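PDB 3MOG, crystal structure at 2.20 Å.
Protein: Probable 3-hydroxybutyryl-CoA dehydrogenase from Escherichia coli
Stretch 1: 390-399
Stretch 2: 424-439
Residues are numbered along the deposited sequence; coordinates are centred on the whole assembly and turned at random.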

# COMPACT_ATOMS: atom_id res chain seq x y z
N ILE C 390 4.83 -19.68 17.76
CA ILE C 390 6.27 -19.83 17.69
C ILE C 390 6.68 -19.99 16.24
O ILE C 390 7.48 -19.20 15.75
N TRP C 391 6.09 -20.97 15.55
CA TRP C 391 6.48 -21.28 14.18
C TRP C 391 6.13 -20.15 13.23
O TRP C 391 6.93 -19.84 12.35
N ARG C 392 4.98 -19.52 13.45
CA ARG C 392 4.53 -18.40 12.62
C ARG C 392 5.48 -17.21 12.73
O ARG C 392 5.83 -16.60 11.71
N THR C 393 5.93 -16.92 13.96
CA THR C 393 6.81 -15.78 14.25
C THR C 393 8.24 -16.02 13.76
O THR C 393 8.87 -15.12 13.20
N VAL C 394 8.74 -17.24 13.96
CA VAL C 394 10.12 -17.54 13.60
C VAL C 394 10.27 -17.62 12.07
O VAL C 394 11.20 -17.03 11.53
N ALA C 395 9.32 -18.28 11.39
CA ALA C 395 9.22 -18.25 9.92
C ALA C 395 9.29 -16.85 9.33
O ALA C 395 10.06 -16.60 8.40
N MET C 396 8.50 -15.93 9.87
CA MET C 396 8.50 -14.53 9.38
C MET C 396 9.79 -13.77 9.67
O MET C 396 10.24 -12.99 8.83
N ILE C 397 10.40 -14.01 10.84
CA ILE C 397 11.72 -13.46 11.16
C ILE C 397 12.76 -13.93 10.12
O ILE C 397 13.52 -13.12 9.58
N ILE C 398 12.75 -15.23 9.83
CA ILE C 398 13.68 -15.84 8.87
C ILE C 398 13.47 -15.34 7.42
O ILE C 398 14.43 -15.07 6.69
N ASN C 399 12.21 -15.22 7.03
CA ASN C 399 11.82 -14.68 5.73
C ASN C 399 12.36 -13.26 5.50
O ASN C 399 12.95 -12.97 4.45
N ASN C 424 19.61 -10.55 21.10
CA ASN C 424 19.76 -11.82 21.83
C ASN C 424 18.84 -12.98 21.43
O ASN C 424 18.29 -13.67 22.29
N TYR C 425 18.68 -13.17 20.12
CA TYR C 425 17.88 -14.28 19.59
C TYR C 425 18.72 -15.55 19.80
O TYR C 425 19.94 -15.48 19.71
N PRO C 426 18.07 -16.70 20.09
CA PRO C 426 18.85 -17.90 20.45
C PRO C 426 19.61 -18.52 19.29
O PRO C 426 20.49 -19.32 19.50
N TYR C 427 19.24 -18.17 18.06
CA TYR C 427 20.04 -18.48 16.88
C TYR C 427 19.93 -17.28 15.98
O TYR C 427 18.91 -16.59 16.01
N GLY C 428 20.97 -17.03 15.18
CA GLY C 428 20.82 -16.13 14.04
C GLY C 428 19.81 -16.76 13.09
O GLY C 428 19.80 -17.98 12.93
N PRO C 429 18.96 -15.94 12.45
CA PRO C 429 17.80 -16.46 11.69
C PRO C 429 18.14 -17.37 10.51
O PRO C 429 17.38 -18.29 10.19
N LEU C 430 19.28 -17.13 9.87
CA LEU C 430 19.69 -17.93 8.72
C LEU C 430 20.18 -19.30 9.18
O LEU C 430 19.79 -20.31 8.61
N ALA C 431 20.98 -19.31 10.25
CA ALA C 431 21.42 -20.56 10.90
C ALA C 431 20.22 -21.29 11.43
O ALA C 431 20.18 -22.52 11.40
N TRP C 432 19.24 -20.54 11.91
CA TRP C 432 18.02 -21.11 12.43
C TRP C 432 17.20 -21.79 11.34
O TRP C 432 16.69 -22.89 11.56
N GLY C 433 17.10 -21.14 10.18
CA GLY C 433 16.37 -21.68 9.03
C GLY C 433 16.99 -22.97 8.50
O GLY C 433 16.27 -23.89 8.12
N ALA C 434 18.32 -23.04 8.48
CA ALA C 434 19.01 -24.23 8.03
C ALA C 434 18.70 -25.40 8.97
O ALA C 434 18.45 -26.52 8.51
N GLN C 435 18.72 -25.12 10.26
CA GLN C 435 18.38 -26.10 11.29
C GLN C 435 16.92 -26.56 11.16
O GLN C 435 16.62 -27.74 11.26
N LEU C 436 16.00 -25.62 10.95
CA LEU C 436 14.59 -25.96 10.95
C LEU C 436 14.15 -26.56 9.62
O LEU C 436 13.18 -27.30 9.57
N GLY C 437 14.90 -26.27 8.56
CA GLY C 437 14.62 -26.81 7.26
C GLY C 437 13.94 -25.78 6.39
O GLY C 437 12.86 -25.29 6.73
N TRP C 438 14.58 -25.45 5.27
CA TRP C 438 14.03 -24.48 4.31
C TRP C 438 12.69 -24.85 3.67
O TRP C 438 11.83 -23.98 3.48
N GLN C 439 12.50 -26.13 3.35
CA GLN C 439 11.25 -26.58 2.76
C GLN C 439 10.12 -26.50 3.76
O GLN C 439 8.98 -26.21 3.39

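Packing of helix 390-399 against the loop and helices of 424-439, two segments of one chain that bury 503 Å² between them without a single hydrogen bond across the interface. Helix 429-436 runs at 123° to helix 390-399, with axes 9.1 Å apart at their closest. Tyr 425 (chi1 m) points toward the first helix, and its CE2 lies 4.1 Å from CG2 of Ile 397, itself m, t. Gly 428 holds the N-cap position of helix 429-436. Pro 429, where the backbones come nearest (CA to CA of Ile 398, 5.0 Å), brings its CB to 4.1 Å from Ile 397 CG2, while its carbonyl O sits 3.4 Å from Ile 398 CG1; that oxygen is already used inside the helix, accepting from Gly 433 N at 2.9 Å. Leu 430 starts away, though its end comes nearer, without making contact. Trp 432 (chi1 -148°, between wells) points toward Val 394 (t), whose CG1 stands 3.8 Å from the centroid of the six-membered ring of Trp 432, 6° off its normal, a CH-pi contact over the face. Gly 433 leaves room for Ile 398: CD1 of Ile 398 reaches 3.9 Å from CA of Gly 433, and a CB on Gly 433 would sit tight against Ile 398 CG2, at 3.3 Å, and would clash with Trp 438 CZ3, at 2.5 Å. Ile 398 (m, t) is thus a knob among Pro 429, Trp 432, Gly 433 and Leu 436. Leu 436 (m, t) meets three residues: its CD2 lies 3.7 Å from Trp 391 CH2, and its CD1 lies 4.1 Å from Val 394 CG1 and 4.4 Å from Ile 398 CD1. Trp 391 (chi1 m) has its NE1 hydrogen-bonded elsewhere in the structure. Gly 437, with positive phi, holds the next N-cap position. Trp 438 (chi1 m) starts away, yet its ring returns, CZ3 lying 3.7 Å from Ile 398 CG2.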

# COMPACT_ATOMS: atom_id res chain seq x y z
CB ILE C 390 6.71 -21.07 18.52
CG1 ILE C 390 6.54 -20.80 20.02
CG2 ILE C 390 8.13 -21.48 18.18
CD1 ILE C 390 6.58 -22.08 20.89
CB TRP C 391 5.93 -22.64 13.70
CG TRP C 391 6.83 -23.75 14.18
CD1 TRP C 391 6.79 -24.37 15.40
CD2 TRP C 391 7.95 -24.32 13.48
NE1 TRP C 391 7.80 -25.31 15.49
CE2 TRP C 391 8.52 -25.29 14.32
CE3 TRP C 391 8.51 -24.10 12.21
CZ2 TRP C 391 9.64 -26.05 13.94
CZ3 TRP C 391 9.61 -24.86 11.82
CH2 TRP C 391 10.17 -25.82 12.70
CB ARG C 392 3.09 -18.01 13.02
CG ARG C 392 2.53 -16.82 12.27
CD ARG C 392 1.05 -16.88 12.24
NE ARG C 392 0.48 -15.66 11.67
CZ ARG C 392 -0.81 -15.50 11.39
NH1 ARG C 392 -1.65 -16.51 11.61
NH2 ARG C 392 -1.26 -14.34 10.88
CB THR C 393 6.85 -15.47 15.78
OG1 THR C 393 5.52 -15.15 16.24
CG2 THR C 393 7.77 -14.31 16.08
CB VAL C 394 10.67 -18.79 14.33
CG1 VAL C 394 12.07 -19.10 13.85
CG2 VAL C 394 10.68 -18.57 15.86
CB ALA C 395 7.94 -18.97 9.42
CB MET C 396 7.28 -13.78 9.87
CG MET C 396 5.99 -14.22 9.17
SD MET C 396 5.84 -13.62 7.48
CE MET C 396 5.47 -11.93 7.91
CB ILE C 397 12.19 -13.89 12.60
CG1 ILE C 397 11.40 -13.15 13.67
CG2 ILE C 397 13.67 -13.60 12.82
CD1 ILE C 397 11.56 -13.74 15.07
CB ILE C 398 13.54 -17.38 8.95
CG1 ILE C 398 14.02 -17.88 10.31
CG2 ILE C 398 14.25 -18.08 7.80
CD1 ILE C 398 13.66 -19.34 10.55
CB ASN C 399 10.30 -14.66 5.67
CG ASN C 399 9.77 -14.71 4.26
OD1 ASN C 399 10.37 -15.32 3.37
ND2 ASN C 399 8.60 -14.10 4.05
CB ASN C 424 19.72 -11.59 23.34
CG ASN C 424 21.09 -11.33 23.92
OD1 ASN C 424 21.85 -12.27 24.18
ND2 ASN C 424 21.42 -10.06 24.13
CB TYR C 425 17.57 -14.05 18.10
CG TYR C 425 16.49 -13.01 17.82
CD1 TYR C 425 15.93 -12.26 18.84
CD2 TYR C 425 16.04 -12.79 16.51
CE1 TYR C 425 14.93 -11.31 18.57
CE2 TYR C 425 15.05 -11.84 16.24
CZ TYR C 425 14.51 -11.10 17.28
OH TYR C 425 13.54 -10.15 17.05
CB PRO C 426 17.78 -18.86 20.99
CG PRO C 426 16.52 -18.46 20.23
CD PRO C 426 16.62 -16.96 20.11
CB TYR C 427 19.50 -19.72 16.15
CG TYR C 427 19.41 -20.95 17.03
CD1 TYR C 427 18.22 -21.28 17.68
CD2 TYR C 427 20.52 -21.77 17.22
CE1 TYR C 427 18.13 -22.39 18.51
CE2 TYR C 427 20.45 -22.89 18.06
CZ TYR C 427 19.25 -23.19 18.69
OH TYR C 427 19.16 -24.29 19.49
CB PRO C 429 17.09 -15.20 11.18
CG PRO C 429 17.88 -14.04 11.68
CD PRO C 429 19.19 -14.50 12.22
CB LEU C 430 20.73 -17.19 7.88
CG LEU C 430 20.11 -15.85 7.43
CD1 LEU C 430 21.11 -14.86 6.92
CD2 LEU C 430 19.04 -16.06 6.39
CB ALA C 431 22.39 -20.28 12.04
CB TRP C 432 17.17 -20.02 13.09
CG TRP C 432 16.37 -20.52 14.24
CD1 TRP C 432 16.11 -21.82 14.57
CD2 TRP C 432 15.69 -19.72 15.21
NE1 TRP C 432 15.32 -21.88 15.68
CE2 TRP C 432 15.05 -20.61 16.10
CE3 TRP C 432 15.58 -18.35 15.42
CZ2 TRP C 432 14.30 -20.16 17.19
CZ3 TRP C 432 14.83 -17.90 16.51
CH2 TRP C 432 14.20 -18.80 17.38
CB ALA C 434 20.51 -23.98 7.94
CB GLN C 435 18.60 -25.48 12.68
CG GLN C 435 18.48 -26.42 13.88
CD GLN C 435 18.16 -25.69 15.21
OE1 GLN C 435 17.25 -26.09 15.95
NE2 GLN C 435 18.90 -24.62 15.51
CB LEU C 436 13.74 -24.75 11.33
CG LEU C 436 13.90 -24.21 12.76
CD1 LEU C 436 13.04 -22.97 12.91
CD2 LEU C 436 13.59 -25.25 13.88
CB TRP C 438 15.08 -24.15 3.24
CG TRP C 438 16.36 -23.60 3.81
CD1 TRP C 438 17.59 -24.22 3.82
CD2 TRP C 438 16.54 -22.35 4.50
NE1 TRP C 438 18.52 -23.42 4.44
CE2 TRP C 438 17.91 -22.26 4.86
CE3 TRP C 438 15.69 -21.28 4.82
CZ2 TRP C 438 18.44 -21.16 5.53
CZ3 TRP C 438 16.23 -20.19 5.49
CH2 TRP C 438 17.59 -20.14 5.84
CB GLN C 439 11.37 -28.01 2.25
CG GLN C 439 12.21 -28.15 1.01
CD GLN C 439 12.57 -29.58 0.75
OE1 GLN C 439 11.95 -30.24 -0.08
NE2 GLN C 439 13.56 -30.10 1.48